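Long-range contacts in endo-1,4-beta-mannanase (Eisenia fetida, PDB 5Y6T), which probably hydrolyses internal beta-1,4-mannosidic linkages of mannan polysaccharides, as an endo-acting glycoside hydrolase of family GH5: residues N28-N33 against W324-N329; Q32-D37 against R67-C72; N180-T185 against D246-D251. All coordinates share one frame; numbering follows the deposited sequence. Where two conformers were deposited one is given.

Contact 1: N28-N33 against W324-N329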
# COMPACT_ATOMS: atom_id res chain seq x y z
N ASN A 28 3.59 8.66 2.18
CA ASN A 28 2.19 8.46 2.13
C ASN A 28 1.55 9.84 2.07
O ASN A 28 1.96 10.72 2.85
CB ASN A 28 1.69 7.77 3.38
CG ASN A 28 2.06 6.32 3.45
OD1 ASN A 28 1.29 5.48 3.04
ND2 ASN A 28 3.21 6.03 4.05
N ILE A 29 0.57 10.02 1.20
CA ILE A 29 -0.19 11.33 1.18
C ILE A 29 -0.90 11.52 2.55
O ILE A 29 -0.70 12.58 3.15
CB ILE A 29 -1.04 11.58 -0.05
CG1 ILE A 29 -0.16 11.45 -1.29
CG2 ILE A 29 -1.71 12.94 -0.02
CD1 ILE A 29 1.10 12.26 -1.26
N ALA A 30 -1.65 10.56 3.07
CA ALA A 30 -2.30 9.45 2.34
C ALA A 30 -3.63 9.86 1.68
O ALA A 30 -4.21 9.12 0.88
CB ALA A 30 -2.51 8.28 3.24
N TRP A 31 -4.06 11.07 1.97
CA TRP A 31 -5.26 11.68 1.43
C TRP A 31 -5.19 13.18 1.60
O TRP A 31 -4.33 13.67 2.26
CB TRP A 31 -6.54 11.22 2.12
CG TRP A 31 -6.54 11.48 3.63
CD1 TRP A 31 -6.83 12.65 4.27
CD2 TRP A 31 -6.12 10.57 4.62
NE1 TRP A 31 -6.68 12.48 5.63
CE2 TRP A 31 -6.23 11.21 5.88
CE3 TRP A 31 -5.63 9.25 4.58
CZ2 TRP A 31 -5.94 10.55 7.11
CZ3 TRP A 31 -5.34 8.60 5.80
CH2 TRP A 31 -5.45 9.26 7.03
N GLN A 32 -6.09 13.87 0.91
CA GLN A 32 -6.37 15.30 1.19
C GLN A 32 -7.71 15.38 1.90
O GLN A 32 -7.78 15.79 3.07
CB GLN A 32 -6.37 16.11 -0.10
CG GLN A 32 -6.70 17.61 0.03
CD GLN A 32 -5.70 18.38 0.86
OE1 GLN A 32 -4.57 17.96 1.09
NE2 GLN A 32 -6.14 19.53 1.35
N ASN A 33 -8.76 14.98 1.20
CA ASN A 33 -10.05 14.77 1.84
C ASN A 33 -10.30 13.25 1.94
O ASN A 33 -10.65 12.64 0.94
CB ASN A 33 -11.14 15.41 1.02
CG ASN A 33 -11.08 16.94 1.04
OD1 ASN A 33 -10.27 17.53 1.78
ND2 ASN A 33 -11.88 17.58 0.17
N TRP A 324 8.26 4.85 2.80
CA TRP A 324 7.26 5.87 2.71
C TRP A 324 6.87 6.35 4.08
O TRP A 324 6.30 5.61 4.84
CB TRP A 324 6.03 5.40 1.99
CG TRP A 324 6.27 5.04 0.53
CD1 TRP A 324 7.04 5.71 -0.36
CD2 TRP A 324 5.69 3.94 -0.17
NE1 TRP A 324 7.00 5.06 -1.57
CE2 TRP A 324 6.17 3.97 -1.47
CE3 TRP A 324 4.83 2.90 0.19
CZ2 TRP A 324 5.79 3.01 -2.43
CZ3 TRP A 324 4.45 1.96 -0.74
CH2 TRP A 324 4.90 2.03 -2.05
N SER A 325 7.18 7.63 4.37
CA SER A 325 6.84 8.22 5.66
C SER A 325 5.36 8.52 5.82
O SER A 325 4.61 8.62 4.84
CB SER A 325 7.70 9.46 5.86
OG SER A 325 7.47 10.43 4.86
N TRP A 326 4.95 8.72 7.08
CA TRP A 326 3.58 8.98 7.44
C TRP A 326 3.47 10.43 8.04
O TRP A 326 4.08 10.70 9.08
CB TRP A 326 3.06 7.95 8.46
CG TRP A 326 1.61 8.11 8.70
CD1 TRP A 326 1.00 8.79 9.73
CD2 TRP A 326 0.57 7.67 7.84
NE1 TRP A 326 -0.39 8.81 9.54
CE2 TRP A 326 -0.68 8.09 8.41
CE3 TRP A 326 0.54 6.91 6.64
CZ2 TRP A 326 -1.92 7.82 7.79
CZ3 TRP A 326 -0.69 6.63 6.07
CH2 TRP A 326 -1.89 7.09 6.65
N GLN A 327 2.65 11.29 7.48
CA GLN A 327 2.07 11.31 6.14
C GLN A 327 2.14 12.80 5.69
O GLN A 327 2.23 13.73 6.52
CB GLN A 327 0.63 10.85 6.04
CG GLN A 327 -0.31 11.56 7.00
CD GLN A 327 -1.78 11.09 6.88
OE1 GLN A 327 -2.26 10.67 5.80
NE2 GLN A 327 -2.53 11.22 7.98
N ALA A 328 2.11 13.02 4.37
CA ALA A 328 2.35 14.35 3.73
C ALA A 328 1.38 15.40 4.24
O ALA A 328 1.79 16.55 4.37
CB ALA A 328 2.29 14.28 2.23
N ASN A 329 0.18 14.99 4.61
CA ASN A 329 -0.82 15.96 5.01
C ASN A 329 -0.61 16.40 6.46
O ASN A 329 -1.26 17.34 6.94
CB ASN A 329 -2.30 15.52 4.75
CG ASN A 329 -2.76 14.35 5.58
OD1 ASN A 329 -2.38 14.21 6.76
ND2 ASN A 329 -3.58 13.49 5.00
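Over one face of the Trp31 indole lie two side-chain amides of the 324-329 segment, Gln327 OE1 and Asn329 ND2, both displaced toward the rim; the Gln327 amide stands almost upright on the ring, at 86° to its plane. Trp326 reaches the same indole obliquely, its CH2 3.9 Å from Trp31 CZ3. Gln327 CB covers the centre of one face of Trp326, while Ala30 CB, 3.7 Å from Trp326 CH2, and Asn28 CB approach that ring at a slant. A first torsion of 52° sets Gln327 CG between its own N and carbonyl carbon, and the extended chain beyond brings OE1 to Ala30 N at 2.8 Å, the N-H lying on an in-plane lone pair. Asn329 ND2, by contrast, is the donor, to Trp31 O (2.8 Å), from above that carbonyl plane. At the other end Ser325 O is gripped twice by Asn28: N arrives nearly straight on the carbonyl at 2.8 Å, ND2 from above its plane at 3.0 Å. Asn28 OD1 is turned to Arg67. Non-proline cis peptides precede both Ala30 and Gln327. The arrangement joins the ends of parallel strands 20-28 and 322-325, the first and last of the barrel; the cis peptide between Trp326 and Gln327, after the last strand, is of a kind that recurs in GH5 (beta/alpha)8 enzymes, whose substrate cleft opens at this rim.

Contact 2: Q32-D37 against R67-C72; sequences QNYGRD and RIWVHC
Gly35, third residue of a type II turn from Asn33 to Arg36, lays its CA against Val70 O (3.5 Å, a CA-H...O contact) just where strand 65-72 turns a corner at Val70 and His71. The loop is the one that follows the first strand of the GH5 (beta/alpha)8 barrel, and it folds onto the end of the second. At Gly35 phi is 70°, a value glycine adopts easily, and its N comes close to Cys72 SG. Next to it, Tyr34 holds its CG anti to the backbone N (chi1 177°), which swings the phenol over Cys72: SG sits above one face, 3.9 Å from the ring centroid, in a sulfur-aromatic contact, and CB adds a CH-pi contact nearer the hydroxyl end, 3.5 Å from Tyr34 CZ. Tyr34 CE1 also meets the six-membered edge of the Trp69 indole near its plane, 4.1 Å from CE3. Beyond the two segments, Tyr34 OH bonds to Asn119 ND2 and the ring packs edge-to-face with Trp31. Asp37 shapes the loop from within, its OD2 and OD1 taking the N-H groups of Gln32 and Asn33 respectively, both on the syn side of the carboxylate. Polar links between the segments run through water. One molecule accepts from Asp37 N and donates to Val70 O; a second accepts from Gly35 N and donates both to Asp37 OD2 and, at 2.8 Å from its oxygen, to Trp69 O.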
# COMPACT_ATOMS: atom_id res chain seq x y z
N GLN A 32 -6.09 13.87 0.91
CA GLN A 32 -6.37 15.30 1.19
C GLN A 32 -7.71 15.38 1.90
O GLN A 32 -7.78 15.79 3.07
CB GLN A 32 -6.37 16.11 -0.10
CG GLN A 32 -6.70 17.61 0.03
CD GLN A 32 -5.70 18.38 0.86
OE1 GLN A 32 -4.57 17.96 1.09
NE2 GLN A 32 -6.14 19.53 1.35
N ASN A 33 -8.76 14.98 1.20
CA ASN A 33 -10.05 14.77 1.84
C ASN A 33 -10.30 13.25 1.94
O ASN A 33 -10.65 12.64 0.94
CB ASN A 33 -11.14 15.41 1.02
CG ASN A 33 -11.08 16.94 1.04
OD1 ASN A 33 -10.27 17.53 1.78
ND2 ASN A 33 -11.88 17.58 0.17
N TYR A 34 -10.09 12.67 3.13
CA TYR A 34 -10.14 11.23 3.29
C TYR A 34 -11.34 10.55 2.66
O TYR A 34 -12.51 10.87 2.99
CB TYR A 34 -10.11 10.95 4.79
CG TYR A 34 -10.22 9.52 5.18
CD1 TYR A 34 -9.07 8.71 5.33
CD2 TYR A 34 -11.43 8.99 5.51
CE1 TYR A 34 -9.21 7.38 5.76
CE2 TYR A 34 -11.55 7.67 5.94
CZ TYR A 34 -10.43 6.89 6.07
OH TYR A 34 -10.59 5.57 6.50
N GLY A 35 -11.08 9.59 1.77
CA GLY A 35 -12.07 8.80 1.09
C GLY A 35 -12.86 9.58 0.06
O GLY A 35 -13.70 9.01 -0.60
N ARG A 36 -12.51 10.88 -0.14
CA ARG A 36 -13.28 11.75 -1.02
C ARG A 36 -12.37 12.55 -1.92
O ARG A 36 -12.66 13.69 -2.33
CB ARG A 36 -14.18 12.65 -0.16
CG ARG A 36 -15.15 11.85 0.67
CD ARG A 36 -16.12 12.72 1.45
NE ARG A 36 -17.20 11.96 2.07
CZ ARG A 36 -18.48 12.37 2.12
NH1 ARG A 36 -18.85 13.53 1.57
NH2 ARG A 36 -19.38 11.63 2.72
N ASP A 37 -11.23 11.96 -2.28
CA ASP A 37 -10.28 12.65 -3.15
C ASP A 37 -10.53 12.42 -4.64
O ASP A 37 -10.23 13.26 -5.48
CB ASP A 37 -8.87 12.19 -2.80
CG ASP A 37 -8.36 12.84 -1.53
OD1 ASP A 37 -8.57 14.07 -1.40
OD2 ASP A 37 -7.72 12.20 -0.72
N ARG A 67 2.28 7.13 -1.83
CA ARG A 67 1.19 6.20 -1.59
C ARG A 67 -0.06 6.97 -1.25
O ARG A 67 -0.05 7.83 -0.38
CB ARG A 67 1.57 5.24 -0.45
CG ARG A 67 0.53 4.17 -0.09
CD ARG A 67 1.24 3.13 0.80
NE ARG A 67 0.36 2.08 1.31
CZ ARG A 67 -0.15 2.07 2.54
NH1 ARG A 67 -0.05 3.11 3.39
NH2 ARG A 67 -0.85 0.99 2.91
N ILE A 68 -1.14 6.67 -1.93
CA ILE A 68 -2.38 7.42 -1.78
C ILE A 68 -3.58 6.47 -1.72
O ILE A 68 -3.62 5.39 -2.37
CB ILE A 68 -2.57 8.42 -2.96
CG1 ILE A 68 -3.76 9.36 -2.64
CG2 ILE A 68 -2.70 7.73 -4.33
CD1 ILE A 68 -3.69 10.67 -3.40
N TRP A 69 -4.57 6.85 -0.96
CA TRP A 69 -5.71 5.98 -0.66
C TRP A 69 -6.96 6.47 -1.36
O TRP A 69 -7.18 7.69 -1.46
CB TRP A 69 -5.98 5.94 0.82
CG TRP A 69 -4.91 5.40 1.72
CD1 TRP A 69 -3.62 5.04 1.40
CD2 TRP A 69 -5.05 5.16 3.11
NE1 TRP A 69 -2.94 4.64 2.55
CE2 TRP A 69 -3.80 4.70 3.60
CE3 TRP A 69 -6.10 5.32 4.03
CZ2 TRP A 69 -3.60 4.37 4.96
CZ3 TRP A 69 -5.89 4.99 5.35
CH2 TRP A 69 -4.66 4.52 5.81
N VAL A 70 -7.82 5.52 -1.71
CA VAL A 70 -9.02 5.87 -2.52
C VAL A 70 -10.30 5.54 -1.78
O VAL A 70 -10.88 6.48 -1.20
CB VAL A 70 -8.99 5.22 -3.92
CG1 VAL A 70 -10.18 5.63 -4.77
CG2 VAL A 70 -7.65 5.52 -4.65
N HIS A 71 -10.80 4.32 -1.75
CA HIS A 71 -12.12 4.11 -1.17
C HIS A 71 -12.16 4.19 0.36
O HIS A 71 -13.23 4.51 0.95
CB HIS A 71 -12.70 2.74 -1.53
CG HIS A 71 -12.74 2.45 -3.00
ND1 HIS A 71 -13.36 3.28 -3.91
CD2 HIS A 71 -12.37 1.35 -3.68
CE1 HIS A 71 -13.33 2.72 -5.12
NE2 HIS A 71 -12.72 1.54 -5.00
N CYS A 72 -11.05 3.81 0.98
CA CYS A 72 -10.89 3.89 2.45
C CYS A 72 -11.91 2.97 3.12
O CYS A 72 -11.87 1.74 2.92
CB CYS A 72 -10.95 5.36 2.93
SG CYS A 72 -9.57 6.35 2.29
O HOH W 1 -14.93 6.52 0.29
O HOH W 2 -8.71 9.60 -0.20
O HOH W 3 -10.52 9.19 -2.38

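Contact 3: N180-T185 against D246-D251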
# COMPACT_ATOMS: atom_id res chain seq x y z
N ASN A 180 -5.60 -24.85 9.33
CA ASN A 180 -4.80 -24.39 8.19
C ASN A 180 -3.92 -23.25 8.70
O ASN A 180 -4.41 -22.23 9.17
CB ASN A 180 -5.67 -23.93 7.05
CG ASN A 180 -4.88 -23.57 5.82
OD1 ASN A 180 -3.73 -23.12 5.89
ND2 ASN A 180 -5.47 -23.85 4.68
N PRO A 181 -2.59 -23.43 8.69
CA PRO A 181 -1.78 -22.36 9.33
C PRO A 181 -1.93 -21.02 8.65
O PRO A 181 -1.77 -19.99 9.28
CB PRO A 181 -0.32 -22.87 9.18
CG PRO A 181 -0.40 -24.25 8.69
CD PRO A 181 -1.79 -24.57 8.22
N CYS A 182 -2.26 -21.01 7.38
CA CYS A 182 -2.50 -19.76 6.66
C CYS A 182 -3.59 -18.90 7.29
O CYS A 182 -3.56 -17.65 7.16
CB CYS A 182 -2.85 -20.00 5.19
SG CYS A 182 -1.41 -20.40 4.17
N PHE A 183 -4.53 -19.57 7.97
CA PHE A 183 -5.73 -18.88 8.56
C PHE A 183 -5.63 -18.74 10.06
O PHE A 183 -6.44 -18.09 10.67
CB PHE A 183 -7.01 -19.68 8.19
CG PHE A 183 -7.15 -19.99 6.76
CD1 PHE A 183 -6.55 -19.27 5.75
CD2 PHE A 183 -7.92 -21.06 6.38
CE1 PHE A 183 -6.68 -19.62 4.43
CE2 PHE A 183 -8.10 -21.41 5.06
CZ PHE A 183 -7.43 -20.70 4.07
N ASP A 184 -4.60 -19.31 10.64
CA ASP A 184 -4.40 -19.36 12.07
C ASP A 184 -3.73 -18.04 12.44
O ASP A 184 -2.65 -17.73 11.97
CB ASP A 184 -3.55 -20.58 12.42
CG ASP A 184 -3.21 -20.64 13.90
OD1 ASP A 184 -2.66 -19.67 14.43
OD2 ASP A 184 -3.48 -21.70 14.52
N THR A 185 -4.36 -17.27 13.33
CA THR A 185 -3.84 -16.01 13.82
C THR A 185 -3.27 -15.99 15.27
O THR A 185 -3.12 -14.93 15.85
CB THR A 185 -4.84 -14.86 13.68
OG1 THR A 185 -6.02 -15.19 14.41
CG2 THR A 185 -5.23 -14.64 12.18
N ASP A 246 2.14 -16.27 -1.67
CA ASP A 246 1.36 -16.83 -2.79
C ASP A 246 0.54 -18.00 -2.32
O ASP A 246 -0.64 -18.08 -2.60
CB ASP A 246 2.26 -17.31 -3.92
CG ASP A 246 3.08 -16.22 -4.55
OD1 ASP A 246 3.10 -15.04 -4.15
OD2 ASP A 246 3.71 -16.52 -5.56
N ASN A 247 1.15 -18.87 -1.52
CA ASN A 247 0.43 -20.04 -1.10
C ASN A 247 -0.77 -19.67 -0.20
O ASN A 247 -1.83 -20.20 -0.45
CB ASN A 247 1.32 -21.03 -0.37
CG ASN A 247 0.57 -22.26 0.03
OD1 ASN A 247 0.30 -23.13 -0.80
ND2 ASN A 247 0.17 -22.31 1.29
N CYS A 248 -0.61 -18.76 0.75
CA CYS A 248 -1.75 -18.39 1.62
C CYS A 248 -2.88 -17.68 0.85
O CYS A 248 -4.06 -17.92 1.18
CB CYS A 248 -1.32 -17.64 2.84
SG CYS A 248 -0.35 -18.63 4.00
N LEU A 249 -2.54 -16.73 -0.01
CA LEU A 249 -3.56 -15.96 -0.80
C LEU A 249 -4.31 -16.89 -1.72
O LEU A 249 -5.51 -16.87 -1.77
CB LEU A 249 -2.96 -14.85 -1.61
CG LEU A 249 -2.41 -13.71 -0.75
CD1 LEU A 249 -1.91 -12.57 -1.55
CD2 LEU A 249 -3.46 -13.19 0.23
N ILE A 250 -3.59 -17.78 -2.39
CA ILE A 250 -4.27 -18.77 -3.25
C ILE A 250 -5.09 -19.77 -2.47
O ILE A 250 -6.23 -20.11 -2.90
CB ILE A 250 -3.27 -19.49 -4.19
CG1 ILE A 250 -2.59 -18.51 -5.16
CG2 ILE A 250 -4.00 -20.50 -5.10
CD1 ILE A 250 -1.32 -18.98 -5.82
N ASP A 251 -4.59 -20.22 -1.32
CA ASP A 251 -5.33 -21.15 -0.46
C ASP A 251 -6.66 -20.53 -0.03
O ASP A 251 -7.75 -21.16 -0.14
CB ASP A 251 -4.53 -21.56 0.74
CG ASP A 251 -4.99 -22.88 1.31
OD1 ASP A 251 -6.06 -23.33 0.87
OD2 ASP A 251 -4.30 -23.42 2.21
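Cys182 and Cys248 are joined covalently, SG to SG at 2.1 Å, with the disulfide torsion in the left-handed sense (chi3 -75°). In both cysteines SG stands anti to the carbonyl carbon, and their CA atoms are only 5.3 Å apart. Among the hydrogen bonds, Asn180 ND2 donates almost straight (174°) to Asp251 OD2 at 2.8 Å; the acceptor lies in the amide plane, whereas the donor comes in from above the carboxylate plane. The other branch of the same amide, OD1, takes Cys182 N at 3.0 Å in an Asx turn, so the residue that reaches Asp251 also shapes the chain leading to the bridged cysteine. With an alanine here, Asp251 OD2 would probably be left without its amide mate and the turn at Cys182 N without its side-chain acceptor. The disulfide ties the long loop between strand 165-166 and helix 201-218 to helix 246-253 on the outside of the barrel. Van der Waals contact comes from Phe183: one face of its ring carries Asn180 CG, helix 201-218 packs against it, and its CZ points edge-on to Asp251 C at 4.2 Å.

Contacts 1 and 2 start from one loop, share Gln32 and Asn33, and have centres about 9 Å apart. They are stitched together by Asn28 OD1 to Arg67 NH1 (2.7 Å) and Ile29 N to Arg67 O (2.8 Å), which tie the end of strand 20-28 to strand 65-72. Both appear to line the same pocket: a Tris molecule, probably from the crystallisation liquor, lies about 3 Å from the Trp326 side chain and about 4 Å from that of Trp69, nearest atoms, and Arg67 is salt-bridged to Glu163 and Glu297 nearby, consistent with the sugar-binding cleft of a GH5 enzyme. Contact 3 lies across the chain's centre, its own centre about 31 Å from that of contact 1 and about 29 Å from that of contact 2.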